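Local coordinates for putative peptide ABC-transport system periplasmic peptide-binding protein (PDB 4OEV) that binds nickel(II) as the extracytoplasmic solute-binding component of an ABC-type importer, at residues Arg259-Tyr264 with Asp309-Ala314; Asp69-His74 with Ile158-Tyr163. One frame throughout, in Å; residues are numbered along the deposited sequence.

Interaction 1: residues Arg259-Tyr264 with Asp309-Ala314; sequences RQALNY and DLLVSA
L310 and Y264 meet through a methyl group: L310 CD1 lies at the edge of the tyrosine ring, near its plane, 3.5 Å from Y264 CD2, and the two side chains cross at about a right angle. L310 CG is anti to its own carbonyl carbon (chi1 -83°), and from there the CD1 branch also comes within 3.7 Å of A261 N on the opposing backbone. The same methyl touches Q260 CB at 3.9 Å, while the CD2 branch faces the carboxamide end of Q260, with L310 CD2 3.9 Å from Q260 OE1. A261 supplies the small side chain of the interface. Its methyl meets the root of one leucine and the tip of the next: A261 CB is 3.9 Å from L310 CB and 3.8 Å from L311 CD2.

The segments belong to helices 256-265 and 304-313, which run nearly antiparallel, the axes of these short segments approaching to 9.0 Å at an angle of 164°. Helix 256-265 lies against strands 241-246 and 454-467 through R259, L262 and N263, whereas L311 and V312 of the other helix rest on F324 of strand 324-326. The pair thus joins two sheets within this solute-binding protein family 5 fold.

No hydrogen bond crosses between the segments; polar links run within or around the helices. N263 ND2 donates to R259 O at 3.0 Å, almost straight at 169°, and approaches from above the carbonyl plane, while N263 N uses the opposite face of that plane. N263 ND2 also donates to F454 O. R259 NH2 donates to N451 OD1 and P452 O, and R259 NH1 to K254 O. The Y264 ring also stacks edge-to-face with Y300.

Interaction 2: residues Asp69-His74 with Ile158-Tyr163; sequences DDVLWH and IGTGPY
H74 grips the G159-G161 backbone with both its main chain and its imidazole. H74 NE2 donates to G161 O at 3.0 Å, close to straight at 170°; the acceptor lies in the ring plane, although the donor stands well above the plane of the carbonyl. H74 N donates to G159 O at 2.9 Å along a more bent path (131° at the hydrogen). With CG anti to the carbonyl carbon (chi1 -64°), the ring folds back over this peptide, placing G159 C 3.5 Å above the ring plane, over its centre.

Beside it, W73 closes on the same backbone. T160 CG2 sits over one face of the indole, 3.7 Å from the centroid of the W73 six-membered ring, as a CH-pi contact, while G159 CA lies in plane at its edge, 3.7 Å from W73 CZ3. V71 CG1 packs against that methyl too, 3.6 Å from T160 CG2. A water joins the two backbones, donating to L72 O at 3.1 Å and T160 O at 2.7 Å.

A second shell of partners holds to these groups. D83 accepts from the indole NE1, and H141 meets that ring edge-to-face. T160 OG1 bonds to S35 OG, and N179 ND2 is a further donor to G161 O.

The contact ties the loop between strand 62-67 and helix 81-92 to the approach to strand 163-169, an outermost strand of a mixed sheet, with helix 30-33 alongside: V33 touches H74 and shares a backbone hydrogen bond with G161.

How the interactions relate
Interactions 1 and 2 lie on opposite sides of the chain's centre, with their own centres 56 Å apart and nearest atoms about 40 Å apart, so neither touches the other. They follow in series along the chain, and all four segments belong to the family 5 solute-binding region. The first is an apolar packing of two helices; the second joins two loops by hydrogen bonds, a bridging water and CH-pi contacts. Neither includes a ligand of the nickel ion, bound by H26, H480 and H481, or a residue of the oxalate pocket. Interaction 2 passes closer to another metal site: G161 lies about 8 Å from the side chain of N31, a residue seen to bind magnesium in this protein, though none is bound to this chain here.

Interaction 1: residues Arg259-Tyr264 with Asp309-Ala314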
loop_
_atom_site.group_PDB
_atom_site.type_symbol
_atom_site.label_atom_id
_atom_site.label_comp_id
_atom_site.label_asym_id
_atom_site.label_seq_id
_atom_site.Cartn_x
_atom_site.Cartn_y
_atom_site.Cartn_z
ATOM N N ARG A 259 -21.965 -7.250 -11.604
ATOM C CA ARG A 259 -20.717 -7.399 -10.894
ATOM C C ARG A 259 -20.583 -8.822 -10.336
ATOM O O ARG A 259 -19.495 -9.407 -10.375
ATOM C CB ARG A 259 -20.622 -6.360 -9.759
ATOM C CG ARG A 259 -20.258 -4.995 -10.240
ATOM C CD ARG A 259 -20.200 -4.038 -9.099
ATOM N NE ARG A 259 -21.531 -3.557 -8.683
ATOM C CZ ARG A 259 -22.058 -3.739 -7.475
ATOM N NH1 ARG A 259 -23.256 -3.217 -7.235
ATOM N NH2 ARG A 259 -21.409 -4.427 -6.499
ATOM N N GLN A 260 -21.682 -9.409 -9.862
ATOM C CA GLN A 260 -21.595 -10.787 -9.402
ATOM C C GLN A 260 -21.305 -11.732 -10.589
ATOM O O GLN A 260 -20.529 -12.680 -10.504
ATOM C CB GLN A 260 -22.896 -11.197 -8.726
ATOM C CG GLN A 260 -23.253 -10.364 -7.506
ATOM C CD GLN A 260 -24.628 -10.738 -6.950
ATOM O OE1 GLN A 260 -25.595 -10.886 -7.705
ATOM N NE2 GLN A 260 -24.721 -10.873 -5.633
ATOM N N ALA A 261 -21.951 -11.461 -11.702
ATOM C CA ALA A 261 -21.754 -12.311 -12.880
ATOM C C ALA A 261 -20.281 -12.291 -13.321
ATOM O O ALA A 261 -19.703 -13.347 -13.631
ATOM C CB ALA A 261 -22.671 -11.879 -13.982
ATOM N N LEU A 262 -19.671 -11.106 -13.355
ATOM C CA LEU A 262 -18.274 -11.001 -13.763
ATOM C C LEU A 262 -17.341 -11.741 -12.795
ATOM O O LEU A 262 -16.331 -12.325 -13.206
ATOM C CB LEU A 262 -17.868 -9.536 -13.879
ATOM C CG LEU A 262 -18.697 -8.822 -14.943
ATOM C CD1 LEU A 262 -18.426 -7.393 -14.922
ATOM C CD2 LEU A 262 -18.358 -9.366 -16.353
ATOM N N ASN A 263 -17.698 -11.758 -11.519
ATOM C CA ASN A 263 -16.938 -12.556 -10.556
ATOM C C ASN A 263 -17.052 -14.061 -10.857
ATOM O O ASN A 263 -16.043 -14.754 -10.880
ATOM C CB ASN A 263 -17.395 -12.262 -9.155
ATOM C CG ASN A 263 -16.591 -11.127 -8.527
ATOM O OD1 ASN A 263 -15.517 -11.362 -7.969
ATOM N ND2 ASN A 263 -17.080 -9.902 -8.666
ATOM N N TYR A 264 -18.266 -14.550 -11.120
ATOM C CA TYR A 264 -18.480 -15.982 -11.424
ATOM C C TYR A 264 -17.815 -16.402 -12.730
ATOM O O TYR A 264 -17.588 -17.611 -12.985
ATOM C CB TYR A 264 -19.985 -16.317 -11.487
ATOM C CG TYR A 264 -20.658 -16.464 -10.130
ATOM C CD1 TYR A 264 -20.280 -17.467 -9.252
ATOM C CD2 TYR A 264 -21.684 -15.609 -9.740
ATOM C CE1 TYR A 264 -20.893 -17.604 -8.009
ATOM C CE2 TYR A 264 -22.304 -15.743 -8.523
ATOM C CZ TYR A 264 -21.902 -16.745 -7.652
ATOM O OH TYR A 264 -22.494 -16.865 -6.406
ATOM N N ASP A 309 -26.735 -16.949 -16.205
ATOM C CA ASP A 309 -28.050 -16.899 -15.576
ATOM C C ASP A 309 -28.288 -15.532 -14.898
ATOM O O ASP A 309 -29.403 -14.985 -14.938
ATOM C CB ASP A 309 -28.191 -18.028 -14.545
ATOM C CG ASP A 309 -28.281 -19.395 -15.181
ATOM O OD1 ASP A 309 -28.342 -19.475 -16.428
ATOM O OD2 ASP A 309 -28.264 -20.397 -14.429
ATOM N N LEU A 310 -27.234 -14.975 -14.306
ATOM C CA LEU A 310 -27.337 -13.694 -13.640
ATOM C C LEU A 310 -27.552 -12.572 -14.634
ATOM O O LEU A 310 -28.326 -11.637 -14.364
ATOM C CB LEU A 310 -26.079 -13.384 -12.812
ATOM C CG LEU A 310 -26.010 -14.001 -11.410
ATOM C CD1 LEU A 310 -24.578 -13.918 -10.870
ATOM C CD2 LEU A 310 -26.961 -13.272 -10.493
ATOM N N LEU A 311 -26.835 -12.613 -15.752
ATOM C CA LEU A 311 -27.003 -11.548 -16.750
ATOM C C LEU A 311 -28.430 -11.643 -17.399
ATOM O O LEU A 311 -29.059 -10.618 -17.668
ATOM C CB LEU A 311 -25.912 -11.611 -17.829
ATOM C CG LEU A 311 -24.489 -11.272 -17.352
ATOM C CD1 LEU A 311 -23.535 -11.319 -18.524
ATOM C CD2 LEU A 311 -24.433 -9.862 -16.716
ATOM N N VAL A 312 -28.936 -12.850 -17.631
ATOM C CA VAL A 312 -30.332 -12.980 -18.121
ATOM C C VAL A 312 -31.256 -12.318 -17.089
ATOM O O VAL A 312 -32.024 -11.391 -17.436
ATOM C CB VAL A 312 -30.713 -14.438 -18.340
ATOM C CG1 VAL A 312 -32.231 -14.628 -18.623
ATOM C CG2 VAL A 312 -29.919 -14.977 -19.516
ATOM N N SER A 313 -31.051 -12.678 -15.817
ATOM C CA SER A 313 -31.847 -12.143 -14.736
ATOM C C SER A 313 -31.783 -10.626 -14.655
ATOM O O SER A 313 -32.749 -10.002 -14.228
ATOM C CB SER A 313 -31.407 -12.749 -13.412
ATOM O OG SER A 313 -32.122 -12.199 -12.325
ATOM N N ALA A 314 -30.668 -10.030 -15.069
ATOM C CA ALA A 314 -30.526 -8.580 -15.017
ATOM C C ALA A 314 -31.136 -7.929 -16.234
ATOM O O ALA A 314 -31.091 -6.712 -16.384
ATOM C CB ALA A 314 -29.026 -8.154 -14.850
#

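Interaction 2: residues Asp69-His74 with Ile158-Tyr163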
loop_
_atom_site.group_PDB
_atom_site.type_symbol
_atom_site.label_atom_id
_atom_site.label_comp_id
_atom_site.label_asym_id
_atom_site.label_seq_id
_atom_site.Cartn_x
_atom_site.Cartn_y
_atom_site.Cartn_z
ATOM N N ASP A 69 15.844 10.451 24.881
ATOM C CA ASP A 69 16.334 11.825 24.986
ATOM C C ASP A 69 17.602 12.017 24.163
ATOM O O ASP A 69 18.102 13.130 24.020
ATOM C CB ASP A 69 16.546 12.252 26.446
ATOM C CG ASP A 69 17.435 11.308 27.240
ATOM O OD1 ASP A 69 18.095 10.421 26.670
ATOM O OD2 ASP A 69 17.492 11.495 28.474
ATOM N N ASP A 70 18.047 10.944 23.523
ATOM C CA ASP A 70 19.346 10.950 22.845
ATOM C C ASP A 70 19.273 11.035 21.319
ATOM O O ASP A 70 20.203 10.628 20.624
ATOM C CB ASP A 70 20.134 9.695 23.241
ATOM C CG ASP A 70 19.486 8.419 22.757
ATOM O OD1 ASP A 70 18.280 8.437 22.395
ATOM O OD2 ASP A 70 20.198 7.384 22.725
ATOM N N VAL A 71 18.169 11.560 20.783
ATOM C CA VAL A 71 18.015 11.618 19.334
ATOM C C VAL A 71 18.293 12.998 18.743
ATOM O O VAL A 71 17.856 14.010 19.279
ATOM C CB VAL A 71 16.593 11.173 18.927
ATOM C CG1 VAL A 71 16.378 11.348 17.425
ATOM C CG2 VAL A 71 16.335 9.735 19.407
ATOM N N LEU A 72 19.059 13.030 17.663
ATOM C CA LEU A 72 19.242 14.247 16.883
ATOM C C LEU A 72 18.521 14.153 15.522
ATOM O O LEU A 72 18.513 13.095 14.905
ATOM C CB LEU A 72 20.713 14.514 16.618
ATOM C CG LEU A 72 21.569 15.250 17.655
ATOM C CD1 LEU A 72 20.848 15.372 19.012
ATOM C CD2 LEU A 72 22.918 14.569 17.735
ATOM N N TRP A 73 17.936 15.278 15.096
ATOM C CA TRP A 73 17.556 15.537 13.708
ATOM C C TRP A 73 18.833 15.635 12.876
ATOM O O TRP A 73 19.894 15.857 13.418
ATOM C CB TRP A 73 16.774 16.846 13.576
ATOM C CG TRP A 73 15.436 16.863 14.248
ATOM C CD1 TRP A 73 15.104 17.471 15.436
ATOM C CD2 TRP A 73 14.245 16.247 13.763
ATOM N NE1 TRP A 73 13.770 17.265 15.713
ATOM C CE2 TRP A 73 13.219 16.518 14.704
ATOM C CE3 TRP A 73 13.945 15.481 12.623
ATOM C CZ2 TRP A 73 11.911 16.060 14.535
ATOM C CZ3 TRP A 73 12.633 15.025 12.449
ATOM C CH2 TRP A 73 11.642 15.291 13.395
ATOM N N HIS A 74 18.727 15.522 11.559
ATOM C CA HIS A 74 19.885 15.555 10.683
ATOM C C HIS A 74 20.632 16.892 10.701
ATOM O O HIS A 74 21.763 16.957 10.216
ATOM C CB HIS A 74 19.460 15.194 9.258
ATOM C CG HIS A 74 18.951 13.794 9.141
ATOM N ND1 HIS A 74 18.138 13.363 8.104
ATOM C CD2 HIS A 74 19.138 12.720 9.946
ATOM C CE1 HIS A 74 17.842 12.091 8.288
ATOM N NE2 HIS A 74 18.439 11.674 9.392
ATOM N N ILE A 158 14.574 17.116 6.293
ATOM C CA ILE A 158 15.434 16.866 7.434
ATOM C C ILE A 158 14.676 15.903 8.364
ATOM O O ILE A 158 13.524 16.179 8.722
ATOM C CB ILE A 158 15.796 18.178 8.178
ATOM C CG1 ILE A 158 16.755 19.045 7.355
ATOM C CG2 ILE A 158 16.375 17.867 9.533
ATOM C CD1 ILE A 158 18.162 18.432 7.174
ATOM N N GLY A 159 15.292 14.780 8.743
ATOM C CA GLY A 159 14.608 13.795 9.577
ATOM C C GLY A 159 15.447 13.208 10.711
ATOM O O GLY A 159 16.566 13.684 10.996
ATOM N N THR A 160 14.915 12.193 11.391
ATOM C CA THR A 160 15.694 11.513 12.420
ATOM C C THR A 160 16.162 10.142 11.884
ATOM O O THR A 160 16.814 9.403 12.611
ATOM C CB THR A 160 14.896 11.265 13.707
ATOM O OG1 THR A 160 13.631 10.710 13.327
ATOM C CG2 THR A 160 14.634 12.582 14.529
ATOM N N GLY A 161 15.848 9.824 10.620
ATOM C CA GLY A 161 16.087 8.484 10.062
ATOM C C GLY A 161 17.554 8.065 9.834
ATOM O O GLY A 161 18.472 8.807 10.205
ATOM N N PRO A 162 17.787 6.834 9.294
ATOM C CA PRO A 162 19.174 6.338 9.088
ATOM C C PRO A 162 19.950 7.030 7.964
ATOM O O PRO A 162 21.181 6.930 7.866
ATOM C CB PRO A 162 18.981 4.857 8.740
ATOM C CG PRO A 162 17.515 4.776 8.130
ATOM C CD PRO A 162 16.774 5.786 9.044
ATOM N N TYR A 163 19.238 7.744 7.117
ATOM C CA TYR A 163 19.853 8.319 5.939
ATOM C C TYR A 163 19.543 9.801 5.760
ATOM O O TYR A 163 18.379 10.227 5.831
ATOM C CB TYR A 163 19.411 7.532 4.697
ATOM C CG TYR A 163 20.251 6.294 4.494
ATOM C CD1 TYR A 163 21.529 6.408 3.960
ATOM C CD2 TYR A 163 19.791 5.022 4.840
ATOM C CE1 TYR A 163 22.335 5.307 3.778
ATOM C CE2 TYR A 163 20.620 3.890 4.660
ATOM C CZ TYR A 163 21.887 4.057 4.124
ATOM O OH TYR A 163 22.778 3.003 3.922
HETATM O O HOH W 1 18.706 10.042 14.418
#